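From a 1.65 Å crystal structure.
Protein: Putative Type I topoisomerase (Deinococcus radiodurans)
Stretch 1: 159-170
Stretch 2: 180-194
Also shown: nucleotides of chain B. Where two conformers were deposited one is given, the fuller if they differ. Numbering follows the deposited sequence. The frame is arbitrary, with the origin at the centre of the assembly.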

# COMPACT_ATOMS: atom_id res chain seq x y z
N HIS A 159 14.07 -10.78 13.08
CA HIS A 159 13.62 -9.40 13.02
C HIS A 159 12.21 -9.16 13.55
O HIS A 159 11.74 -8.02 13.52
N VAL A 160 11.53 -10.20 14.01
CA VAL A 160 10.13 -10.08 14.41
C VAL A 160 9.85 -10.82 15.70
O VAL A 160 10.51 -11.81 16.00
N VAL A 161 8.86 -10.32 16.45
CA VAL A 161 8.31 -11.04 17.62
C VAL A 161 6.78 -10.81 17.64
O VAL A 161 6.31 -9.75 17.24
N VAL A 162 6.05 -11.81 18.11
CA VAL A 162 4.59 -11.75 18.23
C VAL A 162 4.23 -11.86 19.72
O VAL A 162 4.65 -12.78 20.41
N ASP A 163 3.47 -10.89 20.22
CA ASP A 163 2.96 -10.92 21.60
C ASP A 163 1.45 -10.70 21.52
O ASP A 163 0.99 -9.59 21.31
N GLY A 164 0.69 -11.78 21.65
CA GLY A 164 -0.74 -11.74 21.37
C GLY A 164 -1.02 -11.27 19.97
O GLY A 164 -0.57 -11.89 18.99
N ASN A 165 -1.75 -10.16 19.85
CA ASN A 165 -2.08 -9.61 18.54
C ASN A 165 -1.11 -8.54 18.07
O ASN A 165 -1.35 -7.95 17.00
N THR A 166 -0.11 -8.24 18.89
CA THR A 166 0.92 -7.24 18.55
C THR A 166 2.05 -7.96 17.82
O THR A 166 2.71 -8.83 18.40
N VAL A 167 2.30 -7.57 16.56
CA VAL A 167 3.50 -8.06 15.85
C VAL A 167 4.47 -6.89 15.82
O VAL A 167 4.10 -5.82 15.38
N THR A 168 5.70 -7.09 16.29
CA THR A 168 6.70 -6.02 16.32
C THR A 168 7.88 -6.43 15.46
O THR A 168 8.37 -7.52 15.57
N PHE A 169 8.33 -5.51 14.60
CA PHE A 169 9.50 -5.71 13.77
C PHE A 169 10.59 -4.75 14.23
O PHE A 169 10.32 -3.59 14.47
N ARG A 170 11.83 -5.24 14.32
CA ARG A 170 12.99 -4.41 14.66
C ARG A 170 14.13 -4.86 13.74
O ARG A 170 14.53 -6.00 13.80
N HIS A 180 11.57 0.41 13.30
CA HIS A 180 10.62 -0.23 14.19
C HIS A 180 9.22 -0.11 13.57
O HIS A 180 8.81 0.98 13.19
N LYS A 181 8.50 -1.23 13.51
CA LYS A 181 7.16 -1.24 12.95
C LYS A 181 6.33 -2.19 13.78
O LYS A 181 6.86 -3.08 14.40
N ALA A 182 5.02 -1.97 13.79
CA ALA A 182 4.14 -2.83 14.60
C ALA A 182 2.77 -2.87 13.98
O ALA A 182 2.33 -1.92 13.35
N THR A 183 2.08 -3.99 14.21
CA THR A 183 0.72 -4.19 13.68
C THR A 183 -0.17 -4.77 14.78
O THR A 183 0.34 -5.35 15.73
N SER A 184 -1.48 -4.60 14.63
CA SER A 184 -2.46 -5.06 15.61
C SER A 184 -3.48 -6.05 15.03
O SER A 184 -4.33 -6.56 15.78
N ASP A 185 -3.39 -6.32 13.73
CA ASP A 185 -4.35 -7.17 13.03
C ASP A 185 -4.24 -8.63 13.49
O ASP A 185 -3.14 -9.19 13.55
N ARG A 186 -5.39 -9.23 13.81
CA ARG A 186 -5.46 -10.61 14.27
C ARG A 186 -4.89 -11.59 13.26
O ARG A 186 -4.19 -12.55 13.64
N THR A 187 -5.22 -11.37 11.99
CA THR A 187 -4.83 -12.28 10.91
C THR A 187 -3.32 -12.25 10.72
O THR A 187 -2.69 -13.31 10.63
N LEU A 188 -2.73 -11.07 10.74
CA LEU A 188 -1.27 -10.97 10.68
C LEU A 188 -0.62 -11.69 11.83
O LEU A 188 0.32 -12.43 11.62
N ALA A 189 -1.12 -11.48 13.05
CA ALA A 189 -0.50 -12.12 14.21
C ALA A 189 -0.57 -13.65 14.15
O ALA A 189 0.44 -14.32 14.35
N ALA A 190 -1.73 -14.19 13.79
CA ALA A 190 -1.90 -15.65 13.72
C ALA A 190 -0.99 -16.29 12.66
O ALA A 190 -0.36 -17.33 12.88
N ASN A 191 -0.91 -15.64 11.50
CA ASN A 191 -0.13 -16.18 10.40
C ASN A 191 1.36 -15.92 10.57
O ASN A 191 2.17 -16.70 10.09
N MET A 192 1.73 -14.84 11.26
CA MET A 192 3.14 -14.62 11.58
C MET A 192 3.65 -15.76 12.47
O MET A 192 4.78 -16.25 12.31
N GLN A 193 2.81 -16.21 13.41
CA GLN A 193 3.18 -17.35 14.25
C GLN A 193 3.45 -18.59 13.39
O GLN A 193 4.41 -19.31 13.62
N LYS A 194 2.59 -18.84 12.42
CA LYS A 194 2.76 -19.96 11.48
C LYS A 194 4.04 -19.84 10.66
O LYS A 194 4.74 -20.83 10.45

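What holds the two stretches together most firmly? Strands 166-170 and 180-183 run antiparallel, and four backbone hydrogen bonds join them. Phe 169 N gives the shortest, 2.8 Å to Lys 181 O and almost straight, while Lys 181 N returns one to Phe 169 O at 3.1 Å. Val 167 N and Thr 183 O (3.1 Å) and Thr 183 N and Val 167 O (3.0 Å) repeat the pattern.

Where does water take over? Beyond Val 167 no direct hydrogen bond joins the stretches, and water 2 bridges them: it donates to Asn 165 O and Asp 185 O and accepts from Thr 183 OG1, each at 2.8 Å, the p rotamer of Thr 183 placing its hydroxyl there. Water 3 links Asn 165 OD1 (2.8 Å) to Arg 186 O (2.9 Å), and water 1 links Gly 164 O (2.7 Å) to Gln 193 NE2 (3.1 Å).

Which apolar side chains pack together? Val 160 (p) and Val 162 (t) point toward the helix, joined by Val 167 (t) and Phe 169 (m) from their face of the sheet. Met 192, with chi1 t, answers them all: its CG lies 3.6 Å from Val 162 CG2 and 4.1 Å from Val 167 CG1, and its CE reaches Phe 169 CZ at 3.6 Å. Ala 189 sets its CB 3.5 Å from Gly 164 O and its CA 3.6 Å from Val 167 CG2.

What do the remaining polar side chains do? On the other sheet face, Arg 170 NH1 approaches His 180 ND1 to 3.1 Å. Arg 186 turns its end away to DNA, where NH1 donates to DG11 O6 (2.8 Å) and NH2 to DG11 N7 (3.2 Å). Thr 187 OG1 holds DC10 OP2 at 3.0 Å, and Asn 191 ND2 holds DG9 OP1 at 2.9 Å.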

# COMPACT_ATOMS: atom_id res chain seq x y z
CB HIS A 159 13.64 -8.93 11.57
CG HIS A 159 15.02 -8.72 11.03
ND1 HIS A 159 15.38 -9.10 9.75
CD2 HIS A 159 16.11 -8.17 11.59
CE1 HIS A 159 16.64 -8.76 9.54
NE2 HIS A 159 17.10 -8.19 10.64
CB VAL A 160 9.21 -10.61 13.29
CG1 VAL A 160 9.31 -12.12 13.15
CG2 VAL A 160 7.75 -10.17 13.50
CB VAL A 161 8.97 -10.60 18.96
CG1 VAL A 161 8.55 -9.20 19.37
CG2 VAL A 161 8.67 -11.62 20.08
CB VAL A 162 3.92 -12.88 17.44
CG1 VAL A 162 2.41 -12.77 17.49
CG2 VAL A 162 4.42 -12.90 15.97
CB ASP A 163 3.69 -9.86 22.42
CG ASP A 163 3.20 -9.77 23.85
OD1 ASP A 163 2.87 -10.82 24.45
OD2 ASP A 163 3.18 -8.64 24.36
CB ASN A 165 -3.49 -9.03 18.52
CG ASN A 165 -4.57 -10.10 18.50
OD1 ASN A 165 -4.42 -11.16 17.90
ND2 ASN A 165 -5.69 -9.80 19.15
CB THR A 166 1.48 -6.49 19.78
OG1 THR A 166 0.40 -5.94 20.57
CG2 THR A 166 2.42 -5.37 19.33
CB VAL A 167 3.20 -8.53 14.42
CG1 VAL A 167 4.47 -8.97 13.70
CG2 VAL A 167 2.19 -9.67 14.41
CB THR A 168 7.19 -5.73 17.76
OG1 THR A 168 6.09 -5.25 18.55
CG2 THR A 168 8.29 -4.68 17.77
CB PHE A 169 9.16 -5.37 12.32
CG PHE A 169 8.09 -6.24 11.73
CD1 PHE A 169 8.41 -7.41 11.06
CD2 PHE A 169 6.76 -5.87 11.83
CE1 PHE A 169 7.41 -8.20 10.51
CE2 PHE A 169 5.76 -6.67 11.27
CZ PHE A 169 6.10 -7.82 10.60
CB ARG A 170 13.38 -4.59 16.13
CG ARG A 170 12.34 -4.10 17.13
CD ARG A 170 12.86 -4.03 18.59
NE ARG A 170 11.74 -3.77 19.50
CZ ARG A 170 11.31 -2.57 19.92
NH1 ARG A 170 11.94 -1.45 19.59
NH2 ARG A 170 10.24 -2.50 20.71
CB HIS A 180 10.67 0.46 15.56
CG HIS A 180 12.06 0.66 16.07
ND1 HIS A 180 12.72 -0.30 16.81
CD2 HIS A 180 12.95 1.67 15.89
CE1 HIS A 180 13.95 0.13 17.09
NE2 HIS A 180 14.11 1.31 16.54
CB LYS A 181 7.21 -1.72 11.51
CG LYS A 181 8.08 -0.82 10.65
CD LYS A 181 7.99 -1.15 9.20
CE LYS A 181 8.75 -0.15 8.36
NZ LYS A 181 8.10 1.20 8.27
CB ALA A 182 4.05 -2.32 16.03
CB THR A 183 0.68 -5.15 12.45
OG1 THR A 183 1.13 -6.45 12.80
CG2 THR A 183 1.55 -4.58 11.30
CB SER A 184 -3.18 -3.86 16.25
OG SER A 184 -3.82 -3.04 15.27
CB ASP A 185 -4.10 -7.10 11.53
CG ASP A 185 -5.05 -7.97 10.73
OD1 ASP A 185 -6.28 -7.72 10.80
OD2 ASP A 185 -4.58 -8.90 10.05
CB ARG A 186 -6.93 -11.00 14.53
CG ARG A 186 -7.59 -10.35 15.69
CD ARG A 186 -9.06 -10.80 15.75
NE ARG A 186 -9.93 -10.21 14.72
CZ ARG A 186 -11.20 -10.55 14.51
NH1 ARG A 186 -11.77 -11.51 15.22
NH2 ARG A 186 -11.92 -9.95 13.58
CB THR A 187 -5.62 -11.97 9.63
OG1 THR A 187 -7.00 -12.27 9.89
CG2 THR A 187 -5.13 -12.79 8.44
CB LEU A 188 -0.78 -9.51 10.67
CG LEU A 188 -0.99 -8.73 9.36
CD1 LEU A 188 -0.65 -7.25 9.50
CD2 LEU A 188 -0.20 -9.34 8.21
CB ALA A 189 -1.11 -11.60 15.52
CB ALA A 190 -3.35 -15.98 13.42
CB ASN A 191 -0.64 -15.68 9.08
CG ASN A 191 -1.90 -16.40 8.65
OD1 ASN A 191 -1.84 -17.54 8.18
ND2 ASN A 191 -3.05 -15.75 8.84
CB MET A 192 3.35 -13.27 12.25
CG MET A 192 4.79 -12.86 12.41
SD MET A 192 5.66 -12.80 10.84
CE MET A 192 5.03 -11.27 10.16
CB GLN A 193 2.10 -17.66 15.29
CG GLN A 193 1.94 -16.59 16.36
CD GLN A 193 2.83 -16.75 17.59
OE1 GLN A 193 3.84 -17.46 17.58
NE2 GLN A 193 2.45 -16.06 18.68
CB LYS A 194 1.56 -20.07 10.53
CG LYS A 194 0.22 -20.37 11.18
CD LYS A 194 -0.90 -20.35 10.12
CE LYS A 194 -2.25 -19.98 10.70
NZ LYS A 194 -3.23 -19.61 9.62
P DC B 10 -9.26 -10.89 6.72
OP1 DC B 10 -9.23 -10.08 5.51
OP2 DC B 10 -8.20 -10.63 7.74
O5' DC B 10 -10.65 -10.62 7.44
C5' DC B 10 -11.86 -10.74 6.67
C4' DC B 10 -13.05 -10.67 7.59
O4' DC B 10 -13.09 -11.86 8.44
C3' DC B 10 -13.08 -9.48 8.54
O3' DC B 10 -14.40 -9.00 8.69
C2' DC B 10 -12.61 -10.06 9.85
C1' DC B 10 -13.31 -11.40 9.77
N1 DC B 10 -12.82 -12.44 10.70
C2 DC B 10 -13.72 -13.44 11.07
O2 DC B 10 -14.89 -13.43 10.62
N3 DC B 10 -13.31 -14.39 11.93
C4 DC B 10 -12.07 -14.38 12.42
N4 DC B 10 -11.72 -15.36 13.25
C5 DC B 10 -11.14 -13.37 12.04
C6 DC B 10 -11.56 -12.42 11.20
P DG B 9 -6.79 -17.06 8.80
OP1 DG B 9 -5.47 -17.26 8.12
OP2 DG B 9 -6.85 -16.92 10.27
O5' DG B 9 -7.55 -15.80 8.18
C5' DG B 9 -7.69 -15.65 6.79
C4' DG B 9 -8.88 -14.76 6.46
O4' DG B 9 -10.15 -15.33 6.86
C3' DG B 9 -8.87 -13.42 7.19
O3' DG B 9 -9.31 -12.43 6.29
C2' DG B 9 -9.74 -13.65 8.44
C1' DG B 9 -10.81 -14.56 7.89
N9 DG B 9 -11.34 -15.60 8.76
C8 DG B 9 -10.64 -16.40 9.60
N7 DG B 9 -11.34 -17.32 10.20
C5 DG B 9 -12.61 -17.11 9.73
C6 DG B 9 -13.81 -17.79 10.01
O6 DG B 9 -14.01 -18.75 10.75
N1 DG B 9 -14.86 -17.24 9.31
C2 DG B 9 -14.79 -16.19 8.44
N2 DG B 9 -15.92 -15.78 7.83
N3 DG B 9 -13.67 -15.56 8.14
C4 DG B 9 -12.64 -16.05 8.85
P DG B 11 -14.79 -7.52 8.29
OP1 DG B 11 -14.63 -7.43 6.82
OP2 DG B 11 -14.15 -6.61 9.26
O5' DG B 11 -16.36 -7.56 8.60
C5' DG B 11 -17.24 -8.40 7.90
C4' DG B 11 -18.36 -8.88 8.80
O4' DG B 11 -17.88 -9.91 9.71
C3' DG B 11 -18.96 -7.78 9.68
O3' DG B 11 -20.36 -7.96 9.70
C2' DG B 11 -18.28 -8.00 11.03
C1' DG B 11 -18.11 -9.51 11.07
N9 DG B 11 -17.00 -10.04 11.87
C8 DG B 11 -15.74 -9.55 11.94
N7 DG B 11 -14.95 -10.23 12.70
C5 DG B 11 -15.74 -11.26 13.16
C6 DG B 11 -15.42 -12.32 14.03
O6 DG B 11 -14.34 -12.56 14.59
N1 DG B 11 -16.50 -13.16 14.26
C2 DG B 11 -17.75 -12.98 13.70
N2 DG B 11 -18.67 -13.90 14.04
N3 DG B 11 -18.08 -11.98 12.88
C4 DG B 11 -17.02 -11.17 12.65
O HOH W 1 -0.23 -14.56 18.93
O HOH W 2 -0.71 -7.96 14.26
O HOH W 3 -4.21 -13.47 16.36